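Local coordinates for stage III sporulation protein AB (PDB 6BS9) that is needed for sporulation in Bacillus subtilis and is probably part of a secretion-system-like assembly that acts during spore formation, at residues Y86-Q91 and K109-H114; R14-S19 and T48-F53; T66-S71 and E94-H99. All coordinates share one frame; numbering follows the deposited sequence.

Interaction 1 of 3, residues Y86-Q91 and K109-H114; sequences YEVLKQ and KLALTH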
loop_
_atom_site.group_PDB
_atom_site.type_symbol
_atom_site.label_atom_id
_atom_site.label_comp_id
_atom_site.label_asym_id
_atom_site.label_seq_id
_atom_site.Cartn_x
_atom_site.Cartn_y
_atom_site.Cartn_z
ATOM N N TYR A 86 5.260 7.247 3.396
ATOM C CA TYR A 86 6.334 6.504 2.709
ATOM C C TYR A 86 6.894 5.458 3.658
ATOM O O TYR A 86 7.063 4.292 3.277
ATOM C CB TYR A 86 7.504 7.407 2.221
ATOM C CG TYR A 86 8.656 6.597 1.602
ATOM C CD1 TYR A 86 8.575 6.113 0.288
ATOM C CD2 TYR A 86 9.816 6.306 2.335
ATOM C CE1 TYR A 86 9.607 5.382 -0.272
ATOM C CE2 TYR A 86 10.855 5.554 1.778
ATOM C CZ TYR A 86 10.727 5.071 0.491
ATOM O OH TYR A 86 11.736 4.322 -0.075
ATOM N N GLU A 87 7.176 5.879 4.888
ATOM C CA GLU A 87 7.780 4.988 5.859
ATOM C C GLU A 87 6.816 3.852 6.223
ATOM O O GLU A 87 7.216 2.719 6.330
ATOM C CB GLU A 87 8.243 5.765 7.123
ATOM C CG GLU A 87 9.494 6.655 6.901
ATOM C CD GLU A 87 10.735 5.893 6.429
ATOM O OE1 GLU A 87 10.971 4.721 6.918
ATOM O OE2 GLU A 87 11.468 6.452 5.547
ATOM N N VAL A 88 5.547 4.175 6.380
ATOM C CA VAL A 88 4.585 3.157 6.612
ATOM C C VAL A 88 4.526 2.179 5.459
ATOM O O VAL A 88 4.535 0.962 5.676
ATOM C CB VAL A 88 3.186 3.743 6.920
ATOM C CG1 VAL A 88 2.137 2.641 6.970
ATOM C CG2 VAL A 88 3.216 4.498 8.251
ATOM N N LEU A 89 4.477 2.686 4.225
ATOM C CA LEU A 89 4.449 1.808 3.063
ATOM C C LEU A 89 5.719 0.962 2.902
ATOM O O LEU A 89 5.650 -0.201 2.511
ATOM C CB LEU A 89 4.110 2.612 1.824
ATOM C CG LEU A 89 2.678 3.174 1.853
ATOM C CD1 LEU A 89 2.458 4.192 0.795
ATOM C CD2 LEU A 89 1.611 2.067 1.723
ATOM N N LYS A 90 6.857 1.522 3.256
ATOM C CA LYS A 90 8.116 0.784 3.292
ATOM C C LYS A 90 8.062 -0.308 4.328
ATOM O O LYS A 90 8.463 -1.426 4.040
ATOM C CB LYS A 90 9.292 1.740 3.576
ATOM C CG LYS A 90 10.675 1.108 3.424
ATOM C CD LYS A 90 11.811 2.109 3.692
ATOM C CE LYS A 90 13.193 1.524 3.341
ATOM N NZ LYS A 90 14.228 2.566 3.009
ATOM N N GLN A 91 7.586 0.001 5.535
ATOM C CA GLN A 91 7.402 -1.042 6.590
ATOM C C GLN A 91 6.441 -2.148 6.144
ATOM O O GLN A 91 6.662 -3.313 6.446
ATOM C CB GLN A 91 7.171 -0.568 8.080
ATOM C CG GLN A 91 6.405 0.695 8.451
ATOM C CD GLN A 91 5.793 0.644 9.896
ATOM O OE1 GLN A 91 4.641 0.990 10.094
ATOM N NE2 GLN A 91 6.571 0.192 10.874
ATOM N N LYS A 109 -1.398 -5.719 9.914
ATOM C CA LYS A 109 -2.443 -4.963 10.635
ATOM C C LYS A 109 -1.908 -3.627 11.141
ATOM O O LYS A 109 -2.603 -2.608 11.068
ATOM C CB LYS A 109 -2.990 -5.807 11.763
ATOM C CG LYS A 109 -4.176 -5.186 12.466
ATOM C CD LYS A 109 -4.591 -6.020 13.636
ATOM C CE LYS A 109 -5.891 -5.520 14.310
ATOM N NZ LYS A 109 -6.288 -6.382 15.469
ATOM N N LEU A 110 -0.669 -3.612 11.645
ATOM C CA LEU A 110 -0.036 -2.347 12.132
ATOM C C LEU A 110 0.109 -1.296 11.053
ATOM O O LEU A 110 -0.212 -0.140 11.290
ATOM C CB LEU A 110 1.358 -2.616 12.701
ATOM C CG LEU A 110 2.196 -1.454 13.227
ATOM C CD1 LEU A 110 1.475 -0.653 14.280
ATOM C CD2 LEU A 110 3.514 -1.951 13.816
ATOM N N ALA A 111 0.558 -1.728 9.859
ATOM C CA ALA A 111 0.565 -0.868 8.712
ATOM C C ALA A 111 -0.794 -0.266 8.419
ATOM O O ALA A 111 -0.920 0.946 8.255
ATOM C CB ALA A 111 1.051 -1.623 7.497
ATOM N N LEU A 112 -1.816 -1.100 8.377
ATOM C CA LEU A 112 -3.193 -0.638 8.156
ATOM C C LEU A 112 -3.688 0.324 9.177
ATOM O O LEU A 112 -4.307 1.341 8.844
ATOM C CB LEU A 112 -4.189 -1.805 8.134
ATOM C CG LEU A 112 -4.020 -2.798 6.963
ATOM C CD1 LEU A 112 -5.020 -3.949 7.059
ATOM C CD2 LEU A 112 -4.198 -2.116 5.628
ATOM N N THR A 113 -3.412 0.053 10.433
ATOM C CA THR A 113 -3.816 0.987 11.498
ATOM C C THR A 113 -3.056 2.265 11.438
ATOM O O THR A 113 -3.603 3.326 11.736
ATOM C CB THR A 113 -3.601 0.365 12.875
ATOM O OG1 THR A 113 -4.268 -0.881 12.912
ATOM C CG2 THR A 113 -4.211 1.206 13.954
ATOM N N HIS A 114 -1.781 2.180 11.071
ATOM C CA HIS A 114 -0.996 3.384 10.928
ATOM C C HIS A 114 -1.546 4.303 9.884
ATOM O O HIS A 114 -1.704 5.524 10.110
ATOM C CB HIS A 114 0.442 3.096 10.618
ATOM C CG HIS A 114 1.357 4.154 11.144
ATOM N ND1 HIS A 114 2.482 3.839 11.868
ATOM C CD2 HIS A 114 1.246 5.514 11.180
ATOM C CE1 HIS A 114 3.086 4.953 12.239
ATOM N NE2 HIS A 114 2.359 5.983 11.830
#
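Ala111 sits directly across from Val88, their CA atoms 6.1 Å apart, and the small residue is consistent with a close approach of the two helices at this level. Val88 CG1 rests 3.7 Å from the carbonyl oxygen of Ala111, a van der Waals approach of a methyl to the helix backbone, and the Ala111 methyl is a looser neighbour of the same branch. The next residue, Leu112, turns its side chain from this contact and packs instead on Arg14, Leu17 and Glu21 of helix 2-26, so that helix 101-128 serves two partners with two of its faces. The segments belong to an alpha-helical hairpin: helices 83-95 and 101-128 are consecutive and run nearly antiparallel, at 164°, with the segment axes 9.5 Å apart. One turn on from Ala111, His114 completes the contact. Its ring is carried roughly trans to the backbone N (chi1 -150°) and receives the second branch of Val88 over one face. Val88 CG2 lies 3.6 Å from the ring centroid and only 15° off the normal, a CH-pi contact displaced slightly toward the rim. Val88 thus uses both methyls, CG1 chiefly on the Ala111 carbonyl and CG2 on the imidazole. Gln91, one turn beyond Val88, brings its amide to the same ring with the two planes almost perpendicular; Gln91 OE1 stops 4.0 Å from His114 ND1, too far for a hydrogen bond. The side chain of His114 also comes to about 3 Å (nearest atoms) from a bound sulfate, a different ion from the one near His99 and probably a crystallisation component.

Interaction 2 of 3, residues R14-S19 and T48-F53; sequences RAALQS and TLFSAF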
loop_
_atom_site.group_PDB
_atom_site.type_symbol
_atom_site.label_atom_id
_atom_site.label_comp_id
_atom_site.label_asym_id
_atom_site.label_seq_id
_atom_site.Cartn_x
_atom_site.Cartn_y
_atom_site.Cartn_z
ATOM N N ARG A 14 -5.543 2.019 2.212
ATOM C CA ARG A 14 -6.138 1.174 3.256
ATOM C C ARG A 14 -7.061 0.117 2.641
ATOM O O ARG A 14 -7.068 -1.022 3.088
ATOM C CB ARG A 14 -6.936 2.114 4.171
ATOM C CG ARG A 14 -7.454 1.645 5.543
ATOM C CD ARG A 14 -6.479 1.148 6.613
ATOM N NE ARG A 14 -7.261 0.394 7.576
ATOM C CZ ARG A 14 -7.871 -0.751 7.309
ATOM N NH1 ARG A 14 -7.717 -1.355 6.123
ATOM N NH2 ARG A 14 -8.622 -1.289 8.254
ATOM N N ALA A 15 -7.839 0.481 1.617
ATOM C CA ALA A 15 -8.696 -0.458 0.936
ATOM C C ALA A 15 -7.876 -1.557 0.254
ATOM O O ALA A 15 -8.155 -2.735 0.375
ATOM C CB ALA A 15 -9.584 0.271 -0.092
ATOM N N ALA A 16 -6.912 -1.133 -0.543
ATOM C CA ALA A 16 -6.132 -2.022 -1.327
ATOM C C ALA A 16 -5.302 -2.943 -0.432
ATOM O O ALA A 16 -5.272 -4.162 -0.673
ATOM C CB ALA A 16 -5.202 -1.197 -2.206
ATOM N N LEU A 17 -4.617 -2.377 0.579
ATOM C CA LEU A 17 -3.855 -3.227 1.504
ATOM C C LEU A 17 -4.689 -4.184 2.361
ATOM O O LEU A 17 -4.279 -5.314 2.649
ATOM C CB LEU A 17 -2.958 -2.374 2.397
ATOM C CG LEU A 17 -1.950 -1.495 1.597
ATOM C CD1 LEU A 17 -0.980 -0.802 2.544
ATOM C CD2 LEU A 17 -1.196 -2.258 0.543
ATOM N N GLN A 18 -5.890 -3.791 2.700
ATOM C CA GLN A 18 -6.776 -4.749 3.354
ATOM C C GLN A 18 -7.052 -5.949 2.440
ATOM O O GLN A 18 -7.033 -7.102 2.874
ATOM C CB GLN A 18 -8.036 -4.073 3.732
ATOM C CG GLN A 18 -9.042 -4.946 4.402
ATOM C CD GLN A 18 -10.268 -4.130 4.702
ATOM O OE1 GLN A 18 -10.415 -3.600 5.785
ATOM N NE2 GLN A 18 -11.138 -3.990 3.707
ATOM N N SER A 19 -7.231 -5.696 1.156
ATOM C CA SER A 19 -7.461 -6.813 0.200
ATOM C C SER A 19 -6.265 -7.658 -0.022
ATOM O O SER A 19 -6.342 -8.868 -0.040
ATOM C CB SER A 19 -7.973 -6.256 -1.081
ATOM O OG SER A 19 -9.239 -5.663 -0.826
ATOM N N THR A 48 -1.347 2.748 -10.043
ATOM C CA THR A 48 -0.030 2.417 -10.598
ATOM C C THR A 48 0.946 1.754 -9.617
ATOM O O THR A 48 1.763 0.897 -9.984
ATOM C CB THR A 48 0.619 3.665 -11.210
ATOM O OG1 THR A 48 -0.276 4.168 -12.206
ATOM C CG2 THR A 48 1.911 3.270 -11.934
ATOM N N LEU A 49 0.791 2.036 -8.330
ATOM C CA LEU A 49 1.558 1.296 -7.341
ATOM C C LEU A 49 1.272 -0.208 -7.486
ATOM O O LEU A 49 2.187 -1.010 -7.393
ATOM C CB LEU A 49 1.243 1.804 -5.927
ATOM C CG LEU A 49 1.848 1.039 -4.732
ATOM C CD1 LEU A 49 3.355 0.955 -4.744
ATOM C CD2 LEU A 49 1.428 1.734 -3.457
ATOM N N PHE A 50 -0.008 -0.562 -7.680
ATOM C CA PHE A 50 -0.444 -1.938 -7.658
ATOM C C PHE A 50 -0.200 -2.650 -8.973
ATOM O O PHE A 50 0.163 -3.840 -8.950
ATOM C CB PHE A 50 -1.913 -2.076 -7.157
ATOM C CG PHE A 50 -2.028 -1.704 -5.721
ATOM C CD1 PHE A 50 -1.646 -2.601 -4.739
ATOM C CD2 PHE A 50 -2.239 -0.359 -5.379
ATOM C CE1 PHE A 50 -1.574 -2.217 -3.442
ATOM C CE2 PHE A 50 -2.228 0.023 -4.060
ATOM C CZ PHE A 50 -1.884 -0.908 -3.083
ATOM N N SER A 51 -0.306 -1.936 -10.077
ATOM C CA SER A 51 0.087 -2.538 -11.373
ATOM C C SER A 51 1.603 -2.701 -11.494
ATOM O O SER A 51 2.057 -3.738 -11.961
ATOM C CB SER A 51 -0.499 -1.763 -12.621
ATOM O OG SER A 51 -0.173 -0.430 -12.590
ATOM N N ALA A 52 2.363 -1.714 -11.041
ATOM C CA ALA A 52 3.825 -1.888 -10.959
ATOM C C ALA A 52 4.262 -3.054 -10.079
ATOM O O ALA A 52 5.166 -3.778 -10.459
ATOM C CB ALA A 52 4.459 -0.634 -10.458
ATOM N N PHE A 53 3.605 -3.235 -8.931
ATOM C CA PHE A 53 3.908 -4.326 -8.025
ATOM C C PHE A 53 3.624 -5.664 -8.708
ATOM O O PHE A 53 4.464 -6.566 -8.677
ATOM C CB PHE A 53 3.045 -4.186 -6.767
ATOM C CG PHE A 53 3.292 -5.228 -5.700
ATOM C CD1 PHE A 53 4.559 -5.620 -5.348
ATOM C CD2 PHE A 53 2.249 -5.772 -4.997
ATOM C CE1 PHE A 53 4.790 -6.538 -4.302
ATOM C CE2 PHE A 53 2.460 -6.690 -3.923
ATOM C CZ PHE A 53 3.741 -7.087 -3.586
#
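In the helical turn that presents Phe50 to Ala16 and Leu17, the backbone bond from Ala52 N to Thr48 O is 2.9 Å, the shortest polar bond within either segment. The carbonyl oxygen of Phe50 has a further partner, the hydroxyl of Ser35 on helix 31-41, which ties the backbone at the aromatic residue to a neighbouring helix. Across the contact itself there is no hydrogen bond. The helix backbones stand well apart, with 8.5 Å between the CA atoms of Ala16 and Phe50, and the phenyl group bridges the gap. Its ring is set beside the backbone N and trans to the carbonyl carbon (chi1 -67°), which sends the far end of the ring toward helix 2-26. There Ala16 CB presses close to that end, 3.4 Å from Phe50 CZ and 3.7 Å from Phe50 CE2, arriving obliquely to the ring plane. Leu17 takes a different place: its CD2 methyl lies in the plane of the ring at the edge, 3.9 Å from Phe50 CZ and almost as near to Phe50 CE1, and the two side chains run about perpendicular to one another. One face of the ring is lined from its own helix by Leu49, whose CG stands 4.2 Å above the plane toward the rim. All three residues that touch are buried. Leu42 packs on both Ala16 and Phe50, Ile38 also lies against Ala16, and Leu17 extends the apolar layer to Leu112 and Leu115 of helix 101-128. A long aromatic side chain spanning to an alanine on a partner helix in this way is plain hydrophobic core packing of an all-alpha domain, here joining helix 2-26 to helix 46-58.

Interaction 3 of 3, residues T66-S71 and E94-H99; sequences TAWEQS and ETLGIH. With SO4 (sulfate ion), chain E.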
loop_
_atom_site.group_PDB
_atom_site.type_symbol
_atom_site.label_atom_id
_atom_site.label_comp_id
_atom_site.label_asym_id
_atom_site.label_seq_id
_atom_site.Cartn_x
_atom_site.Cartn_y
_atom_site.Cartn_z
ATOM N N THR A 66 11.057 -7.050 -2.110
ATOM C CA THR A 66 11.887 -6.271 -2.985
ATOM C C THR A 66 10.981 -5.644 -4.066
ATOM O O THR A 66 11.128 -4.452 -4.383
ATOM C CB THR A 66 12.981 -7.161 -3.619
ATOM O OG1 THR A 66 13.837 -7.666 -2.592
ATOM C CG2 THR A 66 13.819 -6.421 -4.670
ATOM N N ALA A 67 10.059 -6.429 -4.605
ATOM C CA ALA A 67 9.129 -5.929 -5.635
ATOM C C ALA A 67 8.292 -4.770 -5.152
ATOM O O ALA A 67 8.090 -3.783 -5.897
ATOM C CB ALA A 67 8.203 -7.026 -6.123
ATOM N N TRP A 68 7.864 -4.851 -3.903
ATOM C CA TRP A 68 7.142 -3.750 -3.305
ATOM C C TRP A 68 7.970 -2.446 -3.159
ATOM O O TRP A 68 7.516 -1.355 -3.566
ATOM C CB TRP A 68 6.603 -4.140 -1.953
ATOM C CG TRP A 68 5.838 -3.077 -1.382
ATOM C CD1 TRP A 68 6.264 -2.132 -0.472
ATOM C CD2 TRP A 68 4.489 -2.728 -1.695
ATOM N NE1 TRP A 68 5.215 -1.278 -0.127
ATOM C CE2 TRP A 68 4.133 -1.608 -0.886
ATOM C CE3 TRP A 68 3.515 -3.254 -2.571
ATOM C CZ2 TRP A 68 2.885 -1.013 -0.978
ATOM C CZ3 TRP A 68 2.252 -2.672 -2.622
ATOM C CH2 TRP A 68 1.951 -1.601 -1.835
ATOM N N GLU A 69 9.166 -2.579 -2.613
ATOM C CA GLU A 69 10.065 -1.434 -2.425
ATOM C C GLU A 69 10.351 -0.738 -3.735
ATOM O O GLU A 69 10.263 0.485 -3.817
ATOM C CB GLU A 69 11.406 -1.813 -1.783
ATOM C CG GLU A 69 11.531 -1.294 -0.376
ATOM C CD GLU A 69 11.124 -2.276 0.691
ATOM O OE1 GLU A 69 11.944 -3.202 0.891
ATOM O OE2 GLU A 69 10.055 -2.052 1.341
ATOM N N GLN A 70 10.663 -1.520 -4.756
ATOM C CA GLN A 70 10.943 -0.992 -6.091
ATOM C C GLN A 70 9.718 -0.264 -6.664
ATOM O O GLN A 70 9.835 0.811 -7.191
ATOM C CB GLN A 70 11.407 -2.129 -7.008
ATOM C CG GLN A 70 12.607 -1.804 -7.883
ATOM C CD GLN A 70 13.138 -3.010 -8.675
ATOM O OE1 GLN A 70 13.192 -2.978 -9.922
ATOM N NE2 GLN A 70 13.537 -4.090 -7.958
ATOM N N SER A 71 8.530 -0.838 -6.515
ATOM C CA SER A 71 7.345 -0.213 -7.050
ATOM C C SER A 71 7.008 1.052 -6.325
ATOM O O SER A 71 6.643 2.068 -6.908
ATOM C CB SER A 71 6.154 -1.179 -6.992
ATOM O OG SER A 71 6.490 -2.452 -7.501
ATOM N N GLU A 94 8.646 -4.502 4.080
ATOM C CA GLU A 94 9.517 -5.243 4.998
ATOM C C GLU A 94 8.713 -6.380 5.617
ATOM O O GLU A 94 9.142 -7.541 5.632
ATOM C CB GLU A 94 10.113 -4.269 6.055
ATOM C CG GLU A 94 10.748 -2.968 5.464
ATOM C CD GLU A 94 12.274 -2.772 5.469
ATOM O OE1 GLU A 94 12.692 -1.556 5.516
ATOM O OE2 GLU A 94 13.056 -3.767 5.356
ATOM N N THR A 95 7.452 -6.104 5.919
ATOM C CA THR A 95 6.532 -7.098 6.382
ATOM C C THR A 95 6.289 -8.293 5.490
ATOM O O THR A 95 5.897 -9.382 5.944
ATOM C CB THR A 95 5.171 -6.382 6.674
ATOM O OG1 THR A 95 5.314 -5.527 7.806
ATOM C CG2 THR A 95 4.013 -7.322 6.917
ATOM N N LEU A 96 6.394 -8.115 4.190
ATOM C CA LEU A 96 6.142 -9.238 3.261
ATOM C C LEU A 96 7.182 -10.321 3.390
ATOM O O LEU A 96 7.006 -11.429 2.861
ATOM C CB LEU A 96 6.039 -8.702 1.802
ATOM C CG LEU A 96 4.924 -7.658 1.637
ATOM C CD1 LEU A 96 4.966 -6.962 0.308
ATOM C CD2 LEU A 96 3.575 -8.266 1.843
ATOM N N GLY A 97 8.332 -9.913 3.906
ATOM C CA GLY A 97 9.436 -10.811 4.147
ATOM C C GLY A 97 9.534 -11.416 5.510
ATOM O O GLY A 97 10.499 -12.102 5.778
ATOM N N ILE A 98 8.533 -11.195 6.359
ATOM C CA ILE A 98 8.423 -11.887 7.633
ATOM C C ILE A 98 7.920 -13.333 7.410
ATOM O O ILE A 98 6.850 -13.550 6.886
ATOM C CB ILE A 98 7.534 -11.082 8.633
ATOM C CG1 ILE A 98 8.178 -9.719 8.915
ATOM C CG2 ILE A 98 7.348 -11.835 9.952
ATOM C CD1 ILE A 98 7.332 -8.822 9.803
ATOM N N HIS A 99 8.709 -14.314 7.849
ATOM C CA HIS A 99 8.384 -15.752 7.693
ATOM C C HIS A 99 7.395 -16.299 8.747
ATOM O O HIS A 99 6.560 -17.107 8.390
ATOM C CB HIS A 99 9.619 -16.660 7.516
ATOM C CG HIS A 99 10.016 -16.838 6.075
ATOM N ND1 HIS A 99 10.641 -15.848 5.339
ATOM C CD2 HIS A 99 9.820 -17.874 5.218
ATOM C CE1 HIS A 99 10.841 -16.276 4.102
ATOM N NE2 HIS A 99 10.357 -17.505 4.002
HETATM S S SO4 E . 10.970 -13.945 10.300
HETATM O O1 SO4 E . 11.698 -15.214 10.556
HETATM O O2 SO4 E . 9.613 -14.021 10.890
HETATM O O3 SO4 E . 11.683 -12.784 10.884
HETATM O O4 SO4 E . 10.889 -13.792 8.840
#
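The turn that leads from helix 83-95 toward helix 101-128 is packed here against the side of helix 64-75, with Leu96 as its apolar anchor. Residues Thr95 to Ile98 form a type I beta turn, closed by a bond from Ile98 N to Thr95 O of 3.2 Å. Leu96 points from it toward helix 64-75 and lays CD1 4.0 Å from Trp68 CB, so the leucine meets the root of the tryptophan while also touching Ile24 of helix 2-26. The indole runs on into the core: with CG trans to the backbone N (chi1 -177°) it reaches far enough for Trp68 NE1 to hydrogen bond to Leu89 O, and it makes edge-to-face contacts with Phe53 and Phe92. Toward the surface the character changes. The bent side chain of Glu69 brings OE2 to 3.9 Å from Glu94 N, too long for a bond, and Glu69 OE1 lies 4.6 Å from Glu94 OE2. The likely repulsion between the two carboxylates is probably eased by Lys65, which makes a long, weak ion pair with each. Past the turn, a sulfate, probably from the crystallisation liquor, is held by the backbone. His99 N points almost straight at its O4, although the modelled 2.5 Å is doubtfully short, and Asp100 N gives a second hydrogen bond to the ion. Ile98 CG2 sits alongside, 3.3 Å from sulfate O2. Successive backbone N-H groups gathered on an anion just ahead of helix 101-128 are typical of an anion site at a helix N-terminus.

Overall arrangement
The three contacts lie at the corners of a rough triangle, their centres 12 to 13 Å apart, within one six-helix domain without strands, part of a longer protein. Interaction 2, joining helices 2-26 and 46-58, is the most deeply buried and closes along the chain before the others open. Interactions 3 and 1 then interlock: their segments alternate in sequence and both draw on helix 83-95, which is held by helix 64-75 at one contact and helix 101-128 at the other. Leu17 and Leu112 link interactions 1 and 2, Trp68 and Leu89 link 1 and 3, and Phe53 meets Trp68 between 2 and 3. Long-range packing thereby unites early and late helices in a single compact core.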